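Local atomic coordinates of alginate lyase, family PL7 (Zobellia galactanivorans, PDB entry 3ZPY), a protein that probably depolymerises the algal polysaccharide alginate by beta-elimination, this chain being the catalytic domain of a longer PL7 lyase. Residues K156-G161 with S170-G175; V118-Q123 with R141-G146; L87-G92 with L212-F217. All coordinates share one frame; numbering follows the deposited sequence.

Interaction 1. Residues K156-G161 with S170-G175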
loop_
_atom_site.group_PDB
_atom_site.type_symbol
_atom_site.label_atom_id
_atom_site.label_comp_id
_atom_site.label_asym_id
_atom_site.label_seq_id
_atom_site.Cartn_x
_atom_site.Cartn_y
_atom_site.Cartn_z
ATOM N N LYS A 156 -6.615 -8.081 -12.765
ATOM C CA LYS A 156 -6.328 -9.253 -11.903
ATOM C C LYS A 156 -5.800 -8.836 -10.550
ATOM O O LYS A 156 -5.054 -7.839 -10.428
ATOM C CB LYS A 156 -5.330 -10.186 -12.576
ATOM C CG LYS A 156 -5.910 -10.831 -13.828
ATOM C CD LYS A 156 -4.841 -11.744 -14.440
ATOM C CE LYS A 156 -5.400 -12.427 -15.665
ATOM N NZ LYS A 156 -4.477 -13.510 -16.117
ATOM N N LEU A 157 -6.206 -9.570 -9.505
ATOM C CA LEU A 157 -5.547 -9.499 -8.254
ATOM C C LEU A 157 -4.160 -10.163 -8.434
ATOM O O LEU A 157 -4.053 -11.316 -8.911
ATOM C CB LEU A 157 -6.370 -10.237 -7.192
ATOM C CG LEU A 157 -5.797 -10.317 -5.825
ATOM C CD1 LEU A 157 -5.725 -8.989 -5.066
ATOM C CD2 LEU A 157 -6.497 -11.399 -5.004
ATOM N N LYS A 158 -3.113 -9.510 -7.929
ATOM C CA LYS A 158 -1.740 -10.108 -8.021
ATOM C C LYS A 158 -1.139 -10.045 -6.635
ATOM O O LYS A 158 -1.105 -8.972 -6.030
ATOM C CB LYS A 158 -0.896 -9.371 -9.050
ATOM C CG LYS A 158 0.461 -9.958 -9.189
ATOM C CD LYS A 158 1.142 -9.400 -10.449
ATOM C CE LYS A 158 2.505 -10.090 -10.643
ATOM N NZ LYS A 158 3.132 -9.588 -11.937
ATOM N N ILE A 159 -0.643 -11.216 -6.170
ATOM C CA ILE A 159 -0.034 -11.313 -4.848
ATOM C C ILE A 159 1.463 -11.447 -5.025
ATOM O O ILE A 159 1.926 -12.459 -5.573
ATOM C CB ILE A 159 -0.605 -12.498 -4.110
ATOM C CG1 ILE A 159 -2.193 -12.383 -4.004
ATOM C CG2 ILE A 159 0.028 -12.559 -2.708
ATOM C CD1 ILE A 159 -2.668 -11.174 -3.299
ATOM N N SER A 160 2.166 -10.413 -4.573
ATOM C CA SER A 160 3.646 -10.393 -4.750
ATOM C C SER A 160 4.270 -10.209 -3.353
ATOM O O SER A 160 3.603 -10.399 -2.357
ATOM C CB SER A 160 3.996 -9.250 -5.708
ATOM O OG SER A 160 3.523 -9.507 -7.020
ATOM N N GLY A 161 5.558 -9.844 -3.286
ATOM C CA GLY A 161 6.283 -9.897 -2.044
ATOM C C GLY A 161 6.872 -11.253 -1.752
ATOM O O GLY A 161 6.635 -12.191 -2.523
ATOM N N SER A 170 5.146 -15.036 -8.153
ATOM C CA SER A 170 3.918 -14.254 -7.874
ATOM C C SER A 170 2.680 -15.022 -8.372
ATOM O O SER A 170 2.754 -15.818 -9.324
ATOM C CB SER A 170 4.081 -12.915 -8.574
ATOM O OG SER A 170 4.159 -13.110 -9.995
ATOM N N GLN A 171 1.530 -14.726 -7.786
ATOM C CA GLN A 171 0.278 -15.469 -8.137
ATOM C C GLN A 171 -0.755 -14.419 -8.536
ATOM O O GLN A 171 -0.841 -13.304 -7.987
ATOM C CB GLN A 171 -0.258 -16.259 -6.959
ATOM C CG GLN A 171 0.693 -17.393 -6.615
ATOM C CD GLN A 171 0.216 -18.272 -5.483
ATOM O OE1 GLN A 171 -0.981 -18.415 -5.298
ATOM N NE2 GLN A 171 1.116 -18.876 -4.761
ATOM N N THR A 172 -1.531 -14.753 -9.562
ATOM C CA THR A 172 -2.580 -13.867 -10.049
ATOM C C THR A 172 -3.939 -14.600 -10.071
ATOM O O THR A 172 -4.025 -15.801 -10.212
ATOM C CB THR A 172 -2.317 -13.310 -11.472
ATOM O OG1 THR A 172 -2.221 -14.413 -12.402
ATOM C CG2 THR A 172 -1.031 -12.454 -11.492
ATOM N N PHE A 173 -4.970 -13.781 -9.983
ATOM C CA PHE A 173 -6.353 -14.256 -9.864
ATOM C C PHE A 173 -7.262 -13.385 -10.702
ATOM O O PHE A 173 -7.308 -12.147 -10.514
ATOM C CB PHE A 173 -6.798 -14.274 -8.380
ATOM C CG PHE A 173 -5.871 -15.050 -7.521
ATOM C CD1 PHE A 173 -6.095 -16.413 -7.339
ATOM C CD2 PHE A 173 -4.748 -14.454 -6.841
ATOM C CE1 PHE A 173 -5.172 -17.211 -6.632
ATOM C CE2 PHE A 173 -3.836 -15.249 -6.170
ATOM C CZ PHE A 173 -4.096 -16.617 -5.958
ATOM N N SER A 174 -8.022 -14.030 -11.614
ATOM C CA SER A 174 -9.032 -13.277 -12.404
ATOM C C SER A 174 -10.296 -12.836 -11.674
ATOM O O SER A 174 -10.613 -13.373 -10.609
ATOM C CB SER A 174 -9.369 -14.093 -13.643
ATOM O OG SER A 174 -8.128 -14.431 -14.277
ATOM N N GLY A 175 -11.016 -11.903 -12.316
ATOM C CA GLY A 175 -12.392 -11.608 -11.934
ATOM C C GLY A 175 -12.517 -10.413 -11.000
ATOM O O GLY A 175 -13.544 -10.237 -10.369
HETATM O O HOH W 1 -4.770 -15.460 -13.537
#
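K158 and T172 meet because K158 holds CG anti to its backbone N (chi1 -179°) while T172 turns CG2 anti to its carbonyl carbon; the two side chains then run side by side, with K158 CG 3.7 Å from T172 CG2. The lysine stays extended, and its CE passes 3.5 Å from S170 OG. T172 OG1, the other branch at CB, shares a water with K156, whose NZ donates to that water at 3.2 Å. On the other face of the pair F173 has CG anti to its carbonyl carbon (chi1 -54°), and its CD2 lies 4.0 Å from L157 CD2. I159 CG1 reaches the edge of the same ring at CE2, also at 4.0 Å. Backbone bonds join L157 to F173 and I159 to Q171 in both directions. The straightest runs from I159 N to Q171 O at 2.8 Å, while the two bonds of the L157-F173 pair are more bent at the hydrogen. Strand 171-177 pairs here with strand 154-160, which pairs on its other flank with strand 138-146; the connection between the two strands of this contact contains helix 162-165. L157 and I159 face into the beta sandwich, packing on V142 and V140 of the adjoining strand and, across the interior, on L195 of strand 192-197 and V202 and F203 of strand 200-206.

Interaction 2. Residues V118-Q123 with R141-G146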
loop_
_atom_site.group_PDB
_atom_site.type_symbol
_atom_site.label_atom_id
_atom_site.label_comp_id
_atom_site.label_asym_id
_atom_site.label_seq_id
_atom_site.Cartn_x
_atom_site.Cartn_y
_atom_site.Cartn_z
ATOM N N VAL A 118 0.060 -1.312 -12.910
ATOM C CA VAL A 118 -0.091 -2.082 -11.689
ATOM C C VAL A 118 0.128 -1.174 -10.469
ATOM O O VAL A 118 1.081 -0.354 -10.462
ATOM C CB VAL A 118 0.848 -3.348 -11.697
ATOM C CG1 VAL A 118 2.317 -3.025 -12.051
ATOM C CG2 VAL A 118 0.785 -4.171 -10.425
ATOM N N LEU A 119 -0.572 -1.447 -9.369
ATOM C CA LEU A 119 -0.211 -0.810 -8.150
ATOM C C LEU A 119 -0.595 -1.706 -6.972
ATOM O O LEU A 119 -1.368 -2.669 -7.135
ATOM C CB LEU A 119 -0.892 0.542 -8.046
ATOM C CG LEU A 119 -2.476 0.560 -7.980
ATOM C CD1 LEU A 119 -3.054 0.226 -6.609
ATOM C CD2 LEU A 119 -2.967 1.973 -8.356
ATOM N N CYS A 120 -0.038 -1.366 -5.785
ATOM C CA CYS A 120 -0.242 -2.114 -4.548
ATOM C C CYS A 120 -1.056 -1.270 -3.582
ATOM O O CYS A 120 -0.717 -0.132 -3.314
ATOM C CB CYS A 120 1.160 -2.396 -3.971
ATOM S SG CYS A 120 1.079 -3.066 -2.279
ATOM N N PHE A 121 -2.133 -1.845 -3.113
ATOM C CA PHE A 121 -3.089 -1.106 -2.243
ATOM C C PHE A 121 -3.092 -1.695 -0.791
ATOM O O PHE A 121 -3.951 -1.294 0.012
ATOM C CB PHE A 121 -4.476 -1.023 -2.876
ATOM C CG PHE A 121 -5.107 -2.367 -3.206
ATOM C CD1 PHE A 121 -5.833 -3.091 -2.271
ATOM C CD2 PHE A 121 -5.088 -2.875 -4.522
ATOM C CE1 PHE A 121 -6.450 -4.284 -2.591
ATOM C CE2 PHE A 121 -5.649 -4.078 -4.837
ATOM C CZ PHE A 121 -6.355 -4.813 -3.861
ATOM N N GLY A 122 -2.231 -2.698 -0.470
ATOM C CA GLY A 122 -2.048 -3.049 0.937
ATOM C C GLY A 122 -0.844 -3.971 0.995
ATOM O O GLY A 122 -0.538 -4.670 0.018
ATOM N N GLN A 123 -0.165 -3.939 2.135
ATOM C CA GLN A 123 1.067 -4.696 2.320
ATOM C C GLN A 123 1.260 -5.158 3.744
ATOM O O GLN A 123 0.759 -4.506 4.665
ATOM C CB GLN A 123 2.340 -3.890 2.030
ATOM C CG GLN A 123 2.491 -3.133 0.723
ATOM C CD GLN A 123 3.662 -2.142 0.927
ATOM O OE1 GLN A 123 3.471 -0.932 0.753
ATOM N NE2 GLN A 123 4.776 -2.617 1.358
ATOM N N ARG A 141 2.542 -8.059 -1.019
ATOM C CA ARG A 141 1.931 -6.912 -1.670
ATOM C C ARG A 141 0.645 -7.356 -2.338
ATOM O O ARG A 141 0.659 -8.275 -3.168
ATOM C CB ARG A 141 2.874 -6.361 -2.724
ATOM C CG ARG A 141 4.054 -5.608 -2.119
ATOM C CD ARG A 141 4.749 -4.725 -3.174
ATOM N NE ARG A 141 5.153 -5.446 -4.390
ATOM C CZ ARG A 141 6.266 -6.153 -4.498
ATOM N NH1 ARG A 141 7.082 -6.316 -3.465
ATOM N NH2 ARG A 141 6.555 -6.779 -5.650
ATOM N N VAL A 142 -0.482 -6.675 -2.016
ATOM C CA VAL A 142 -1.791 -6.959 -2.598
ATOM C C VAL A 142 -1.991 -5.922 -3.701
ATOM O O VAL A 142 -1.947 -4.730 -3.402
ATOM C CB VAL A 142 -2.826 -6.814 -1.486
ATOM C CG1 VAL A 142 -4.215 -7.049 -2.080
ATOM C CG2 VAL A 142 -2.575 -7.764 -0.314
ATOM N N GLN A 143 -2.159 -6.401 -4.944
ATOM C CA GLN A 143 -2.063 -5.501 -6.083
ATOM C C GLN A 143 -3.185 -5.804 -7.063
ATOM O O GLN A 143 -3.724 -6.870 -7.091
ATOM C CB GLN A 143 -0.745 -5.703 -6.858
ATOM C CG GLN A 143 0.462 -5.529 -5.902
ATOM C CD GLN A 143 1.689 -6.131 -6.359
ATOM O OE1 GLN A 143 2.773 -5.522 -6.275
ATOM N NE2 GLN A 143 1.568 -7.400 -6.761
ATOM N N PHE A 144 -3.554 -4.779 -7.845
ATOM C CA PHE A 144 -4.264 -4.995 -9.103
ATOM C C PHE A 144 -3.326 -4.688 -10.293
ATOM O O PHE A 144 -2.627 -3.684 -10.250
ATOM C CB PHE A 144 -5.529 -4.133 -9.213
ATOM C CG PHE A 144 -6.678 -4.568 -8.363
ATOM C CD1 PHE A 144 -6.870 -5.879 -7.889
ATOM C CD2 PHE A 144 -7.677 -3.626 -8.142
ATOM C CE1 PHE A 144 -7.989 -6.164 -7.097
ATOM C CE2 PHE A 144 -8.804 -3.909 -7.402
ATOM C CZ PHE A 144 -8.956 -5.212 -6.886
ATOM N N ILE A 145 -3.405 -5.564 -11.294
ATOM C CA ILE A 145 -2.623 -5.453 -12.477
ATOM C C ILE A 145 -3.568 -5.469 -13.691
ATOM O O ILE A 145 -4.513 -6.276 -13.761
ATOM C CB ILE A 145 -1.557 -6.565 -12.571
ATOM C CG1 ILE A 145 -0.683 -6.354 -13.843
ATOM C CG2 ILE A 145 -2.183 -7.987 -12.545
ATOM C CD1 ILE A 145 0.607 -7.092 -13.744
ATOM N N GLY A 146 -3.284 -4.595 -14.643
ATOM C CA GLY A 146 -4.107 -4.446 -15.851
ATOM C C GLY A 146 -3.420 -3.684 -16.935
ATOM O O GLY A 146 -2.203 -3.818 -17.105
#
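F121 drives the edge of its ring into the face of F144 in a T-shaped pair, with centroids 4.8 Å apart and planes at 62°. F121 CE2 does the touching, 3.7 Å from F144 CG and over the centre of that ring. The far end of F121 also presses on V142, its CZ lying 3.6 Å from V142 CG1, and V142 O sits over one face of the F121 ring, toward its rim. On the opposite face of the strand pair C120 SG packs 3.8 Å from R141 CB, C120 CB meets Q143 CG, and V118 CG2 lies 4.0 Å from I145 CB. The backbone places these groups: F121 N donates to V142 O at 2.9 Å, and V142 N donates to G122 O at 2.9 Å. A second shell orients the polar side chains. R141 NE bonds to Q143 OE1 at 3.0 Å, approaching from above the plane of that amide, while the guanidinium forms salt bridges with D138 and E165. Q143 NE2 is taken up by S160 OG and K158 O, which ties the amide to the neighbouring strand 154-160. Farther out, W101, V103 and V105 of the facing sheet pack against F121. With F121 and G122 both opposite V142, the arrangement is a classic beta bulge, set where strand 117-125 turns a corner in the beta-sandwich (jelly-roll) fold of PL7 lyases.

Interaction 3. Residues L87-G92 with L212-F217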
loop_
_atom_site.group_PDB
_atom_site.type_symbol
_atom_site.label_atom_id
_atom_site.label_comp_id
_atom_site.label_asym_id
_atom_site.label_seq_id
_atom_site.Cartn_x
_atom_site.Cartn_y
_atom_site.Cartn_z
ATOM N N LEU A 87 7.239 2.662 16.247
ATOM C CA LEU A 87 7.012 1.952 14.989
ATOM C C LEU A 87 6.320 0.624 15.334
ATOM O O LEU A 87 6.770 -0.087 16.245
ATOM C CB LEU A 87 8.381 1.656 14.320
ATOM C CG LEU A 87 9.194 2.858 13.826
ATOM C CD1 LEU A 87 10.634 2.448 13.423
ATOM C CD2 LEU A 87 8.469 3.623 12.707
ATOM N N ALA A 88 5.318 0.245 14.548
ATOM C CA ALA A 88 4.757 -1.130 14.700
ATOM C C ALA A 88 5.792 -2.175 14.309
ATOM O O ALA A 88 6.460 -1.988 13.300
ATOM C CB ALA A 88 3.539 -1.304 13.870
ATOM N N SER A 89 5.843 -3.261 15.065
ATOM C CA SER A 89 6.742 -4.336 14.799
ATOM C C SER A 89 6.217 -5.563 15.527
ATOM O O SER A 89 6.198 -5.616 16.754
ATOM C CB SER A 89 8.134 -3.967 15.350
ATOM O OG SER A 89 9.092 -5.027 15.185
ATOM N N TRP A 90 5.713 -6.522 14.770
ATOM C CA TRP A 90 5.060 -7.682 15.376
ATOM C C TRP A 90 5.337 -8.933 14.607
ATOM O O TRP A 90 5.932 -8.902 13.501
ATOM C CB TRP A 90 3.530 -7.426 15.485
ATOM C CG TRP A 90 2.897 -6.850 14.225
ATOM C CD1 TRP A 90 2.525 -5.526 13.999
ATOM C CD2 TRP A 90 2.540 -7.584 13.024
ATOM N NE1 TRP A 90 1.974 -5.392 12.749
ATOM C CE2 TRP A 90 1.974 -6.620 12.102
ATOM C CE3 TRP A 90 2.602 -8.907 12.659
ATOM C CZ2 TRP A 90 1.543 -6.982 10.810
ATOM C CZ3 TRP A 90 2.178 -9.293 11.383
ATOM C CH2 TRP A 90 1.650 -8.351 10.454
ATOM N N THR A 91 5.013 -10.056 15.220
ATOM C CA THR A 91 5.550 -11.372 14.787
ATOM C C THR A 91 4.435 -12.246 14.136
ATOM O O THR A 91 3.390 -12.515 14.740
ATOM C CB THR A 91 6.187 -12.058 15.988
ATOM O OG1 THR A 91 7.326 -11.278 16.388
ATOM C CG2 THR A 91 6.707 -13.407 15.626
ATOM N N GLY A 92 4.677 -12.732 12.952
ATOM C CA GLY A 92 3.678 -13.430 12.157
ATOM C C GLY A 92 3.275 -14.810 12.659
ATOM O O GLY A 92 2.215 -15.301 12.186
ATOM N N LEU A 212 9.875 -14.867 11.994
ATOM C CA LEU A 212 8.845 -14.019 11.411
ATOM C C LEU A 212 8.594 -12.719 12.212
ATOM O O LEU A 212 7.447 -12.222 12.229
ATOM C CB LEU A 212 7.538 -14.829 11.269
ATOM C CG LEU A 212 7.746 -16.088 10.439
ATOM C CD1 LEU A 212 6.397 -16.816 10.275
ATOM C CD2 LEU A 212 8.362 -15.789 9.062
ATOM N N SER A 213 9.585 -12.203 12.942
ATOM C CA SER A 213 9.434 -10.935 13.640
ATOM C C SER A 213 9.594 -9.721 12.740
ATOM O O SER A 213 9.912 -9.820 11.536
ATOM C CB SER A 213 10.446 -10.892 14.788
ATOM O OG SER A 213 11.784 -10.845 14.294
ATOM N N GLU A 214 9.193 -8.592 13.315
ATOM C CA GLU A 214 9.497 -7.254 12.757
ATOM C C GLU A 214 8.660 -6.890 11.509
ATOM O O GLU A 214 9.136 -6.249 10.577
ATOM C CB GLU A 214 10.996 -7.020 12.510
ATOM C CG GLU A 214 11.862 -7.234 13.752
ATOM C CD GLU A 214 13.212 -6.656 13.480
ATOM O OE1 GLU A 214 13.379 -5.415 13.686
ATOM O OE2 GLU A 214 14.064 -7.393 12.976
ATOM N N ASN A 215 7.365 -7.245 11.556
ATOM C CA ASN A 215 6.378 -6.912 10.528
ATOM C C ASN A 215 5.577 -5.691 10.910
ATOM O O ASN A 215 5.358 -5.372 12.081
ATOM C CB ASN A 215 5.420 -8.074 10.283
ATOM C CG ASN A 215 6.136 -9.336 9.889
ATOM O OD1 ASN A 215 6.695 -9.461 8.754
ATOM N ND2 ASN A 215 6.251 -10.251 10.872
ATOM N N TYR A 216 5.062 -5.069 9.867
ATOM C CA TYR A 216 4.039 -4.028 10.054
ATOM C C TYR A 216 3.181 -3.895 8.788
ATOM O O TYR A 216 3.594 -4.323 7.687
ATOM C CB TYR A 216 4.637 -2.662 10.354
ATOM C CG TYR A 216 5.638 -2.122 9.364
ATOM C CD1 TYR A 216 6.987 -2.476 9.432
ATOM C CD2 TYR A 216 5.229 -1.251 8.345
ATOM C CE1 TYR A 216 7.956 -1.916 8.545
ATOM C CE2 TYR A 216 6.160 -0.720 7.466
ATOM C CZ TYR A 216 7.475 -1.055 7.537
ATOM O OH TYR A 216 8.397 -0.448 6.661
ATOM N N PHE A 217 1.947 -3.403 8.978
ATOM C CA PHE A 217 1.094 -3.189 7.840
ATOM C C PHE A 217 1.380 -1.827 7.164
ATOM O O PHE A 217 1.778 -0.861 7.828
ATOM C CB PHE A 217 -0.367 -3.165 8.307
ATOM C CG PHE A 217 -0.866 -4.529 8.684
ATOM C CD1 PHE A 217 -0.976 -5.529 7.723
ATOM C CD2 PHE A 217 -1.232 -4.789 9.992
ATOM C CE1 PHE A 217 -1.497 -6.781 8.088
ATOM C CE2 PHE A 217 -1.759 -6.044 10.370
ATOM C CZ PHE A 217 -1.915 -7.010 9.394
HETATM O O HOH W 2 8.812 -7.724 16.069
HETATM O O HOH W 3 11.513 -3.936 14.994
#
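W90 and N215 form a single antiparallel bridge, W90 N donating to N215 O at 2.9 Å and N215 N to W90 O at 2.9 Å, and because E214 and N215 both lie opposite W90 this is a G1 beta bulge, with E214 at positive phi (74°). It ties the loop after strand 86-87 to the start of strand 216-219 in the beta-sandwich fold. N215 strengthens the bridge with its side chain: ND2 gives W90 O a second donor at 3.0 Å. Two residues further on, G92 N donates to L212 O at 2.9 Å. The indole of W90, its CG lodged between the backbone N and carbonyl carbon (chi1 46°), turns back over N215. There N215 CB stands over the six-membered ring in a CH-pi contact, 3.6 Å from its centroid and 11° off the normal. At the far end of the indole CZ2 lies over the face of F217, 3.5 Å from F217 CE2, in an oblique meeting of the two rings. W90 NE1 bonds to E81 OE1, which also accepts from F217 N, and H97 stacks on the indole. An alanine at W90 would probably leave E81 OE1 without its indole donor and open a gap between N215 CB and the F217 ring. Before the bridge, A88 CB rests against CB of Y216, and the Y216 ring makes a cation-pi contact with R80. Two waters join S89 to E214: one accepts from E214 N, and the other donates to E214 OE1 at 2.7 Å while bonding to S89 OG at 2.7 Å.

All three contacts reach the same large antiparallel sheet. Interactions 1 and 2 are neighbours, their centres 8 Å apart, and share the pairing of strands 138-146 and 154-160: K158 N lies 2.8 Å from Q143 O, a probable hydrogen bond. Interaction 3 is centred about 20 Å from interaction 2 and 23 Å from interaction 1, and its chain loop encloses both. It touches interaction 2 through F217 CD1, 3.7 Å from Q123 O, but not interaction 1. In PL7 relatives the sheet carrying the Q-I-H motif, which here begins at Q123, lines the alginate-binding cleft, so interaction 2 probably borders that cleft, and interaction 3 probably adjoins it through Y216, whose ring meets that of H125.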